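5'-deoxynucleotidase (Pyrococcus horikoshii, PDB 2CQZ) probably hydrolyses 2'-deoxyribonucleoside 5'-phosphates to deoxyribonucleosides and phosphate, as a metal-dependent phosphohydrolase of the HD-domain family. Local coordinates at residues Q12-L17 with A73-T78; D130-A135 with W150-E155. All coordinates share one frame; numbering follows the deposited sequence.

Contact 1: Q12-L17 with A73-T78; sequences QTLKRL and AEAIIT
Leu14 and Ala75 bring the two backbones nearest, 5.5 Å between their CA atoms, and the CA atoms of Leu17 and Thr78 are 6.7 Å apart, the helically turned residues 12-16 lying beside the short helix 74-77. The side chains that carry the contact come mainly from 12-17 and meet backbone rather than other side chains. With its CG anti to the carbonyl carbon (chi1 -66°), Leu14 brings CD2 against the backbone of 74-77, 3.5 Å from Ala75 N and 4.1 Å from Ala75 CB. One turn on, Leu17 places CD1 3.5 Å from Glu74 O, a carbonyl that accepts the hydrogen bond of Thr78 N, while its other methyl, CD2, only grazes Thr78 CG2 at 4.4 Å. Helix 74-77 follows closely on His70 and Asp71, the HD pair that binds the nickel ion in this HD domain; the side chain of Glu74 comes to about 6 Å from that metal at its nearest atom, and its OE2 forms a salt bridge with Lys90. Thr13 borders the contact with CB, 4.1 Å from Ala75 O, whereas its OG1 turns back to hydrogen-bond Leu10 O. Leu14 and Leu17 also touch Ile33, and Met20 of a second subunit packs on Leu17.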
loop_
_atom_site.group_PDB
_atom_site.type_symbol
_atom_site.label_atom_id
_atom_site.label_comp_id
_atom_site.label_asym_id
_atom_site.label_seq_id
_atom_site.Cartn_x
_atom_site.Cartn_y
_atom_site.Cartn_z
ATOM N N GLN A 12 3.021 -7.976 -19.003
ATOM C CA GLN A 12 2.858 -6.820 -18.145
ATOM C C GLN A 12 2.368 -7.234 -16.767
ATOM O O GLN A 12 2.352 -6.422 -15.846
ATOM C CB GLN A 12 1.884 -5.809 -18.750
ATOM C CG GLN A 12 2.474 -5.001 -19.910
ATOM C CD GLN A 12 1.726 -3.705 -20.180
ATOM O OE1 GLN A 12 0.493 -3.664 -20.168
ATOM N NE2 GLN A 12 2.475 -2.642 -20.439
ATOM N N THR A 13 1.960 -8.493 -16.622
ATOM C CA THR A 13 1.499 -9.004 -15.329
ATOM C C THR A 13 2.675 -8.959 -14.344
ATOM O O THR A 13 2.487 -8.958 -13.129
ATOM C CB THR A 13 1.005 -10.461 -15.444
ATOM O OG1 THR A 13 0.063 -10.558 -16.512
ATOM C CG2 THR A 13 0.313 -10.901 -14.168
ATOM N N LEU A 14 3.890 -8.921 -14.885
ATOM C CA LEU A 14 5.093 -8.851 -14.067
ATOM C C LEU A 14 5.147 -7.558 -13.251
ATOM O O LEU A 14 5.840 -7.491 -12.230
ATOM C CB LEU A 14 6.351 -8.958 -14.940
ATOM C CG LEU A 14 6.557 -10.311 -15.639
ATOM C CD1 LEU A 14 7.851 -10.268 -16.439
ATOM C CD2 LEU A 14 6.583 -11.444 -14.606
ATOM N N LYS A 15 4.425 -6.533 -13.703
ATOM C CA LYS A 15 4.390 -5.260 -12.993
ATOM C C LYS A 15 3.593 -5.446 -11.720
ATOM O O LYS A 15 3.825 -4.750 -10.740
ATOM C CB LYS A 15 3.718 -4.173 -13.835
ATOM C CG LYS A 15 4.447 -3.799 -15.100
ATOM C CD LYS A 15 3.740 -2.667 -15.829
ATOM C CE LYS A 15 4.557 -2.218 -17.018
ATOM N NZ LYS A 15 4.018 -1.001 -17.664
ATOM N N ARG A 16 2.663 -6.399 -11.732
ATOM C CA ARG A 16 1.811 -6.643 -10.570
ATOM C C ARG A 16 2.281 -7.729 -9.634
ATOM O O ARG A 16 1.880 -7.759 -8.475
ATOM C CB ARG A 16 0.393 -7.005 -11.004
ATOM C CG ARG A 16 -0.274 -5.978 -11.865
ATOM C CD ARG A 16 -1.758 -6.252 -11.971
ATOM N NE ARG A 16 -2.077 -7.419 -12.786
ATOM C CZ ARG A 16 -1.946 -7.466 -14.111
ATOM N NH1 ARG A 16 -1.495 -6.405 -14.776
ATOM N NH2 ARG A 16 -2.280 -8.575 -14.774
ATOM N N LEU A 17 3.094 -8.645 -10.141
ATOM C CA LEU A 17 3.536 -9.746 -9.291
ATOM C C LEU A 17 4.761 -9.363 -8.453
ATOM O O LEU A 17 5.704 -8.746 -8.930
ATOM C CB LEU A 17 3.872 -10.938 -10.189
ATOM C CG LEU A 17 2.662 -11.429 -10.987
ATOM C CD1 LEU A 17 3.056 -12.383 -12.116
ATOM C CD2 LEU A 17 1.649 -12.181 -10.124
ATOM N N ALA A 73 8.816 -16.410 -17.648
ATOM C CA ALA A 73 7.886 -17.506 -17.363
ATOM C C ALA A 73 7.089 -17.247 -16.110
ATOM O O ALA A 73 6.047 -17.884 -15.868
ATOM C CB ALA A 73 8.637 -18.820 -17.213
ATOM N N GLU A 74 7.587 -16.318 -15.300
ATOM C CA GLU A 74 6.916 -15.995 -14.054
ATOM C C GLU A 74 5.614 -15.238 -14.293
ATOM O O GLU A 74 4.757 -15.191 -13.408
ATOM C CB GLU A 74 7.859 -15.231 -13.130
ATOM C CG GLU A 74 9.106 -16.029 -12.786
ATOM C CD GLU A 74 9.937 -15.425 -11.653
ATOM O OE1 GLU A 74 9.789 -14.215 -11.359
ATOM O OE2 GLU A 74 10.759 -16.170 -11.063
ATOM N N ALA A 75 5.449 -14.687 -15.495
ATOM C CA ALA A 75 4.224 -13.962 -15.838
ATOM C C ALA A 75 3.018 -14.887 -15.662
ATOM O O ALA A 75 1.883 -14.435 -15.478
ATOM C CB ALA A 75 4.290 -13.453 -17.277
ATOM N N ILE A 76 3.271 -16.186 -15.722
ATOM C CA ILE A 76 2.222 -17.172 -15.544
ATOM C C ILE A 76 2.475 -17.924 -14.245
ATOM O O ILE A 76 1.578 -18.094 -13.440
ATOM C CB ILE A 76 2.202 -18.179 -16.728
ATOM C CG1 ILE A 76 1.659 -17.492 -17.979
ATOM C CG2 ILE A 76 1.371 -19.418 -16.380
ATOM C CD1 ILE A 76 1.873 -18.300 -19.233
ATOM N N ILE A 77 3.715 -18.341 -14.033
ATOM C CA ILE A 77 3.885 -19.161 -12.806
ATOM C C ILE A 77 4.156 -18.384 -11.506
ATOM O O ILE A 77 3.946 -18.861 -10.394
ATOM C CB ILE A 77 4.886 -20.394 -12.862
ATOM C CG1 ILE A 77 6.419 -20.106 -13.081
ATOM C CG2 ILE A 77 4.389 -21.614 -13.610
ATOM C CD1 ILE A 77 7.315 -21.306 -12.640
ATOM N N THR A 78 4.455 -17.084 -11.559
ATOM C CA THR A 78 4.639 -16.226 -10.385
ATOM C C THR A 78 6.023 -16.573 -9.839
ATOM O O THR A 78 6.553 -17.653 -10.115
ATOM C CB THR A 78 3.591 -16.440 -9.250
ATOM O OG1 THR A 78 3.908 -17.618 -8.508
ATOM C CG2 THR A 78 2.191 -16.547 -9.810
#

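Contact 2: D130-A135 with W150-E155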
loop_
_atom_site.group_PDB
_atom_site.type_symbol
_atom_site.label_atom_id
_atom_site.label_comp_id
_atom_site.label_asym_id
_atom_site.label_seq_id
_atom_site.Cartn_x
_atom_site.Cartn_y
_atom_site.Cartn_z
ATOM N N ASP A 130 21.496 -7.317 -8.704
ATOM C CA ASP A 130 20.283 -6.559 -8.445
ATOM C C ASP A 130 19.730 -7.047 -7.116
ATOM O O ASP A 130 19.357 -6.251 -6.251
ATOM C CB ASP A 130 19.248 -6.813 -9.547
ATOM C CG ASP A 130 17.935 -6.092 -9.301
ATOM O OD1 ASP A 130 17.856 -4.881 -9.601
ATOM O OD2 ASP A 130 16.984 -6.736 -8.806
ATOM N N MET A 131 19.684 -8.363 -6.946
ATOM C CA MET A 131 19.151 -8.913 -5.706
ATOM C C MET A 131 19.931 -8.480 -4.463
ATOM O O MET A 131 19.341 -8.037 -3.478
ATOM C CB MET A 131 19.101 -10.438 -5.768
ATOM C CG MET A 131 18.581 -11.068 -4.489
ATOM S SD MET A 131 18.509 -12.860 -4.601
ATOM C CE MET A 131 20.244 -13.206 -4.417
ATOM N N ILE A 132 21.252 -8.615 -4.502
ATOM C CA ILE A 132 22.084 -8.235 -3.369
ATOM C C ILE A 132 21.873 -6.750 -3.066
ATOM O O ILE A 132 21.593 -6.366 -1.926
ATOM C CB ILE A 132 23.576 -8.532 -3.673
ATOM C CG1 ILE A 132 23.741 -10.033 -3.931
ATOM C CG2 ILE A 132 24.462 -8.111 -2.498
ATOM C CD1 ILE A 132 25.058 -10.411 -4.559
ATOM N N LEU A 133 21.993 -5.919 -4.096
ATOM C CA LEU A 133 21.797 -4.486 -3.934
ATOM C C LEU A 133 20.378 -4.160 -3.463
ATOM O O LEU A 133 20.149 -3.127 -2.823
ATOM C CB LEU A 133 22.090 -3.770 -5.244
ATOM C CG LEU A 133 23.556 -3.903 -5.635
ATOM C CD1 LEU A 133 23.820 -3.231 -6.970
ATOM C CD2 LEU A 133 24.406 -3.284 -4.545
ATOM N N GLN A 134 19.432 -5.047 -3.765
ATOM C CA GLN A 134 18.048 -4.834 -3.366
ATOM C C GLN A 134 17.913 -5.170 -1.898
ATOM O O GLN A 134 17.149 -4.537 -1.173
ATOM C CB GLN A 134 17.097 -5.707 -4.206
ATOM C CG GLN A 134 15.604 -5.358 -4.061
ATOM C CD GLN A 134 15.292 -3.865 -4.255
ATOM O OE1 GLN A 134 15.609 -3.274 -5.287
ATOM N NE2 GLN A 134 14.660 -3.259 -3.252
ATOM N N ALA A 135 18.663 -6.173 -1.462
ATOM C CA ALA A 135 18.642 -6.588 -0.068
ATOM C C ALA A 135 19.296 -5.472 0.751
ATOM O O ALA A 135 18.877 -5.159 1.869
ATOM C CB ALA A 135 19.414 -7.881 0.091
ATOM N N TRP A 150 23.280 -12.147 1.041
ATOM C CA TRP A 150 24.643 -11.717 0.743
ATOM C C TRP A 150 25.588 -12.838 0.311
ATOM O O TRP A 150 26.657 -12.562 -0.248
ATOM C CB TRP A 150 25.237 -10.959 1.925
ATOM C CG TRP A 150 24.618 -9.607 2.087
ATOM C CD1 TRP A 150 23.438 -9.306 2.722
ATOM C CD2 TRP A 150 25.114 -8.371 1.553
ATOM N NE1 TRP A 150 23.176 -7.957 2.618
ATOM C CE2 TRP A 150 24.188 -7.361 1.907
ATOM C CE3 TRP A 150 26.252 -8.018 0.815
ATOM C CZ2 TRP A 150 24.364 -6.021 1.539
ATOM C CZ3 TRP A 150 26.429 -6.684 0.449
ATOM C CH2 TRP A 150 25.488 -5.701 0.816
ATOM N N GLU A 151 25.203 -14.096 0.542
ATOM C CA GLU A 151 26.068 -15.196 0.128
ATOM C C GLU A 151 25.977 -15.476 -1.372
ATOM O O GLU A 151 26.515 -16.471 -1.869
ATOM C CB GLU A 151 25.791 -16.469 0.945
ATOM C CG GLU A 151 24.364 -16.948 0.980
ATOM C CD GLU A 151 24.134 -17.960 2.097
ATOM O OE1 GLU A 151 24.415 -17.622 3.271
ATOM O OE2 GLU A 151 23.673 -19.086 1.801
ATOM N N ALA A 152 25.312 -14.571 -2.087
ATOM C CA ALA A 152 25.164 -14.682 -3.531
ATOM C C ALA A 152 26.434 -14.140 -4.187
ATOM O O ALA A 152 26.683 -14.377 -5.372
ATOM C CB ALA A 152 23.942 -13.902 -4.001
ATOM N N ILE A 153 27.233 -13.402 -3.417
ATOM C CA ILE A 153 28.496 -12.873 -3.928
ATOM C C ILE A 153 29.415 -14.076 -4.151
ATOM O O ILE A 153 30.229 -14.086 -5.080
ATOM C CB ILE A 153 29.197 -11.925 -2.921
ATOM C CG1 ILE A 153 28.379 -10.652 -2.719
ATOM C CG2 ILE A 153 30.579 -11.562 -3.428
ATOM C CD1 ILE A 153 29.027 -9.655 -1.756
ATOM N N GLU A 154 29.292 -15.086 -3.289
ATOM C CA GLU A 154 30.098 -16.293 -3.432
ATOM C C GLU A 154 29.648 -17.031 -4.682
ATOM O O GLU A 154 30.479 -17.483 -5.474
ATOM C CB GLU A 154 29.941 -17.211 -2.214
ATOM C CG GLU A 154 30.502 -16.625 -0.927
ATOM C CD GLU A 154 31.922 -16.118 -1.100
ATOM O OE1 GLU A 154 32.814 -16.941 -1.414
ATOM O OE2 GLU A 154 32.144 -14.898 -0.930
ATOM N N GLU A 155 28.331 -17.135 -4.857
ATOM C CA GLU A 155 27.764 -17.820 -6.018
ATOM C C GLU A 155 28.264 -17.168 -7.312
ATOM O O GLU A 155 28.448 -17.843 -8.324
ATOM C CB GLU A 155 26.229 -17.791 -5.963
ATOM C CG GLU A 155 25.645 -18.103 -4.590
ATOM C CD GLU A 155 24.130 -18.249 -4.609
ATOM O OE1 GLU A 155 23.649 -19.353 -4.951
ATOM O OE2 GLU A 155 23.418 -17.262 -4.292
#
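Ile132 on helix 118-140 fits against Trp150 and Ala152 where the chain passes from a 3-10 turn into helix 152-157. This is helix-to-helix packing inside the all-helical HD domain: helix 118-140 also carries the metal ligand Asp127, and the later helix packs against it through apolar side chains. The CA atoms of Ile132 and Trp150 come within 6.0 Å of each other. The tight part centres on Ile132, whose two branches work separately. CG2, anti to the backbone N, sits over one face of the indole, 3.9 Å from the centroid of the six-membered ring and 18° off its normal, a CH-pi contact displaced toward the rim. CD1, at the end of the other branch, reaches Ala152 CB at 3.7 Å and Ile153 CG1 at 3.8 Å, and the Ile132 and Ile153 side chains cross at about a right angle. An alanine in place of Ile132 would probably leave this face of the Trp150 ring without its methyl and open a gap beside Ala152 and Ile153. The indole has a polar tie as well, since its NE1 donates to Glu139 OE1 farther along helix 118-140. The contact is looser toward its borders. Glu151 and Glu154 are exposed and do not touch 130-135, and Glu155, partly exposed, makes a long, weak ion pair with Lys128. Met131, partly exposed and also packed on Trp22 and Phe149, joins by its tip alone: its chain runs extended to SD, then bends at chi3 (76°), bringing CE 3.8 Å from Ala152 CB.

In the fold
Contact 1 closes before contact 2 opens along the chain, and the two lie on opposite sides of the chain's centre, their own centres 22 Å apart and their nearest atoms about 11 Å apart. They share no helix but belong to one HD domain and flank its nickel site, the nearest side-chain atoms of Glu74 and Met131 coming to about 6 and 7 Å from the metal. From helix 118-140 Asp130 hydrogen-bonds the metal ligand His36 through OD2, a second-shell link consistent with positioning that histidine. The two regions also meet between subunits: NZ of Lys15 forms a salt bridge with OD1 of Asp130 of the third subunit, a link between chains and not within one.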